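Local coordinates for protein hemolysin BL lytic component L1 (Bacillus cereus, PDB 7NMQ) that probably acts as one lytic component of the tripartite haemolysin BL enterotoxin, a helical pore-forming toxin that damages host cell membranes, at residues Gly18-Val23 against Ile301-Asn306. Sequence-based numbering, arbitrary orientation. Where two conformers were deposited one is given.
Sequences GSHILV and ILSLTN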
ATOM      1  N   GLY A  18      -4.833   2.120   1.271  1.00 13.42           N
ATOM      2  CA  GLY A  18      -4.915   2.354  -0.173  1.00 13.94           C
ATOM      3  C   GLY A  18      -3.602   2.857  -0.739  1.00 13.09           C
ATOM      4  O   GLY A  18      -3.191   2.425  -1.832  1.00 14.42           O
ATOM      5  N   SER A  19      -2.938   3.749  -0.014  0.50 13.55           N
ATOM      6  CA  SER A  19      -1.636   4.337  -0.393  0.50 13.50           C
ATOM      7  C   SER A  19      -0.560   3.255  -0.418  0.50 13.32           C
ATOM      8  O   SER A  19       0.325   3.328  -1.280  0.50 13.12           O
ATOM      9  CB  SER A  19      -1.265   5.494   0.499  0.50 15.75           C
ATOM     10  OG  SER A  19      -0.660   5.063   1.715  0.50 16.29           O
ATOM     11  N   HIS A  20      -0.593   2.313   0.514  1.00 12.21           N
ATOM     12  CA  HIS A  20       0.422   1.246   0.530  1.00 11.66           C
ATOM     13  C   HIS A  20       0.183   0.294  -0.639  1.00 11.61           C
ATOM     14  O   HIS A  20       1.162  -0.218  -1.180  1.00 12.30           O
ATOM     15  CB  HIS A  20       0.445   0.480   1.845  1.00 12.28           C
ATOM     16  CG  HIS A  20       0.603   1.342   3.048  1.00 14.54           C
ATOM     17  ND1 HIS A  20       1.484   2.400   3.079  1.00 16.72           N
ATOM     18  CD2 HIS A  20       0.003   1.280   4.266  1.00 15.82           C
ATOM     19  CE1 HIS A  20       1.401   2.981   4.279  1.00 19.27           C
ATOM     20  NE2 HIS A  20       0.520   2.291   5.016  1.00 18.71           N
ATOM     21  N   ILE A  21      -1.076   0.003  -0.955  1.00 11.33           N
ATOM     22  CA  ILE A  21      -1.398  -0.880  -2.099  1.00 11.25           C
ATOM     23  C   ILE A  21      -0.852  -0.239  -3.372  1.00 11.68           C
ATOM     24  O   ILE A  21      -0.266  -0.954  -4.170  1.00 12.37           O
ATOM     25  CB  ILE A  21      -2.920  -1.146  -2.204  1.00 11.53           C
ATOM     26  CG1 ILE A  21      -3.365  -2.046  -1.056  1.00 12.41           C
ATOM     27  CG2 ILE A  21      -3.312  -1.752  -3.521  1.00 13.18           C
ATOM     28  CD1 ILE A  21      -4.864  -2.121  -0.919  1.00 15.49           C
ATOM     29  N   LEU A  22      -1.076   1.034  -3.585  1.00 12.15           N
ATOM     30  CA  LEU A  22      -0.545   1.722  -4.789  1.00 11.37           C
ATOM     31  C   LEU A  22       0.975   1.569  -4.863  1.00 11.85           C
ATOM     32  O   LEU A  22       1.501   1.198  -5.958  1.00 12.29           O
ATOM     33  CB  LEU A  22      -0.945   3.197  -4.774  1.00 12.40           C
ATOM     34  CG  LEU A  22      -0.346   4.014  -5.928  1.00 13.03           C
ATOM     35  CD1 LEU A  22      -0.925   3.548  -7.252  1.00 13.73           C
ATOM     36  CD2 LEU A  22      -0.618   5.488  -5.708  1.00 14.46           C
ATOM     37  N   VAL A  23       1.660   1.816  -3.758  1.00 11.25           N
ATOM     38  CA  VAL A  23       3.143   1.776  -3.750  1.00 11.32           C
ATOM     39  C   VAL A  23       3.599   0.339  -4.025  1.00 11.98           C
ATOM     40  O   VAL A  23       4.515   0.140  -4.844  1.00 12.20           O
ATOM     41  CB  VAL A  23       3.700   2.326  -2.442  1.00 11.94           C
ATOM     42  CG1 VAL A  23       5.156   1.988  -2.282  1.00 12.69           C
ATOM     43  CG2 VAL A  23       3.371   3.816  -2.319  1.00 13.55           C
ATOM     44  N   ILE A 301       1.369  -3.632   7.325  1.00 11.80           N
ATOM     45  CA  ILE A 301       1.062  -4.386   8.554  1.00 12.02           C
ATOM     46  C   ILE A 301       0.623  -3.377   9.607  1.00 12.50           C
ATOM     47  O   ILE A 301      -0.341  -3.706  10.348  1.00 13.30           O
ATOM     48  CB  ILE A 301       2.248  -5.237   8.989  1.00 12.27           C
ATOM     49  CG1 ILE A 301       2.401  -6.427   8.047  1.00 12.65           C
ATOM     50  CG2 ILE A 301       2.081  -5.715  10.423  1.00 13.07           C
ATOM     51  CD1 ILE A 301       3.759  -7.073   8.089  1.00 14.70           C
ATOM     52  N   LEU A 302       1.303  -2.254   9.745  1.00 12.59           N
ATOM     53  CA  LEU A 302       0.922  -1.251  10.777  1.00 13.99           C
ATOM     54  C   LEU A 302      -0.498  -0.772  10.511  1.00 13.96           C
ATOM     55  O   LEU A 302      -1.301  -0.658  11.440  1.00 14.79           O
ATOM     56  CB  LEU A 302       1.859  -0.049  10.755  1.00 17.64           C
ATOM     57  CG  LEU A 302       3.215  -0.249  11.376  1.00 20.54           C
ATOM     58  CD1 LEU A 302       4.005   1.042  11.263  1.00 24.95           C
ATOM     59  CD2 LEU A 302       3.124  -0.689  12.807  1.00 24.57           C
ATOM     60  N   SER A 303      -0.852  -0.510   9.261  0.50 13.83           N
ATOM     61  CA  SER A 303      -2.183   0.047   8.918  0.50 14.53           C
ATOM     62  C   SER A 303      -3.274  -1.013   9.120  0.50 13.92           C
ATOM     63  O   SER A 303      -4.415  -0.654   9.513  0.50 14.99           O
ATOM     64  CB  SER A 303      -2.190   0.629   7.549  0.50 15.00           C
ATOM     65  OG  SER A 303      -1.344   1.756   7.513  0.50 15.50           O
ATOM     66  N   LEU A 304      -2.979  -2.279   8.875  1.00 13.56           N
ATOM     67  CA  LEU A 304      -3.968  -3.345   9.143  1.00 14.00           C
ATOM     68  C   LEU A 304      -4.098  -3.567  10.645  1.00 13.97           C
ATOM     69  O   LEU A 304      -5.194  -3.912  11.085  1.00 13.51           O
ATOM     70  CB  LEU A 304      -3.520  -4.604   8.420  1.00 15.21           C
ATOM     71  CG  LEU A 304      -3.780  -4.596   6.936  1.00 19.82           C
ATOM     72  CD1 LEU A 304      -3.134  -5.798   6.340  1.00 24.62           C
ATOM     73  CD2 LEU A 304      -5.231  -4.588   6.627  1.00 21.14           C
ATOM     74  N   THR A 305      -3.014  -3.445  11.395  1.00 14.15           N
ATOM     75  CA  THR A 305      -3.065  -3.529  12.876  1.00 15.44           C
ATOM     76  C   THR A 305      -4.000  -2.433  13.381  1.00 15.34           C
ATOM     77  O   THR A 305      -4.809  -2.706  14.291  1.00 16.68           O
ATOM     78  CB  THR A 305      -1.654  -3.455  13.463  1.00 17.39           C
ATOM     79  OG1 THR A 305      -0.932  -4.605  13.010  1.00 17.94           O
ATOM     80  CG2 THR A 305      -1.649  -3.447  14.974  1.00 19.31           C
ATOM     81  N   ASN A 306      -3.971  -1.269  12.768  1.00 15.26           N
ATOM     82  CA  ASN A 306      -4.857  -0.155  13.182  1.00 15.32           C
ATOM     83  C   ASN A 306      -6.302  -0.535  12.849  1.00 14.95           C
ATOM     84  O   ASN A 306      -7.182  -0.324  13.680  1.00 16.29           O
ATOM     85  CB  ASN A 306      -4.467   1.161  12.531  1.00 17.23           C
ATOM     86  CG  ASN A 306      -5.252   2.313  13.101  1.00 23.52           C
ATOM     87  OD1 ASN A 306      -5.375   2.452  14.323  1.00 33.22           O
ATOM     88  ND2 ASN A 306      -5.856   3.089  12.231  1.00 31.16           N
TER
HETATM   89  O   HOH W   1       1.238   2.496   7.970  1.00 27.18           O
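His20 and Ser303 face each other from two helices, 10-33 and 275-325, with their CA atoms 8.9 Å apart, a gap bridged by one long side chain and one short one. Both point toward the opposite helix, and they are the only pair within 4.5 Å in a contact that buries just 68 Å². In His20, CG lies anti to the carbonyl carbon (chi1 -54°), which carries the imidazole out from its helix until its NE2 end meets the serine hydroxyl. Ser303 OG sits at the ring edge, only 4° out of the ring plane and 3.2 Å from His20 NE2, which donates a hydrogen bond to it. At 136° this bond is distinctly bent, and it belongs to one of two serine conformers, so the link may be made only part of the time. Serine suits the buried position because it brings a polar atom while taking little room, whereas histidine supplies the reach. A water closes a small triangle, donating to Ser303 OG at 2.7 Å and lying 3.0 Å from His20 NE2. Ser303 OG also bonds to the carboxylate of Glu16, one turn before His20, so two residues of helix 10-33 converge on one hydroxyl. Nearby, Ile21 and Leu304 both pack on Ile77 of helix 45-103, placing this polar link between helices 10-33 and 275-325 beside the hydrophobic interior of the long-helix bundle of ClyA-like toxins. The chemistry implies a serine that accepts from the imidazole and the water and probably donates to Glu16 OE1, with a weak bond to Gln299 O competing for the same proton; the NE2-H donor needs that neutral tautomer or the imidazolium, which the nearby carboxylate may favour.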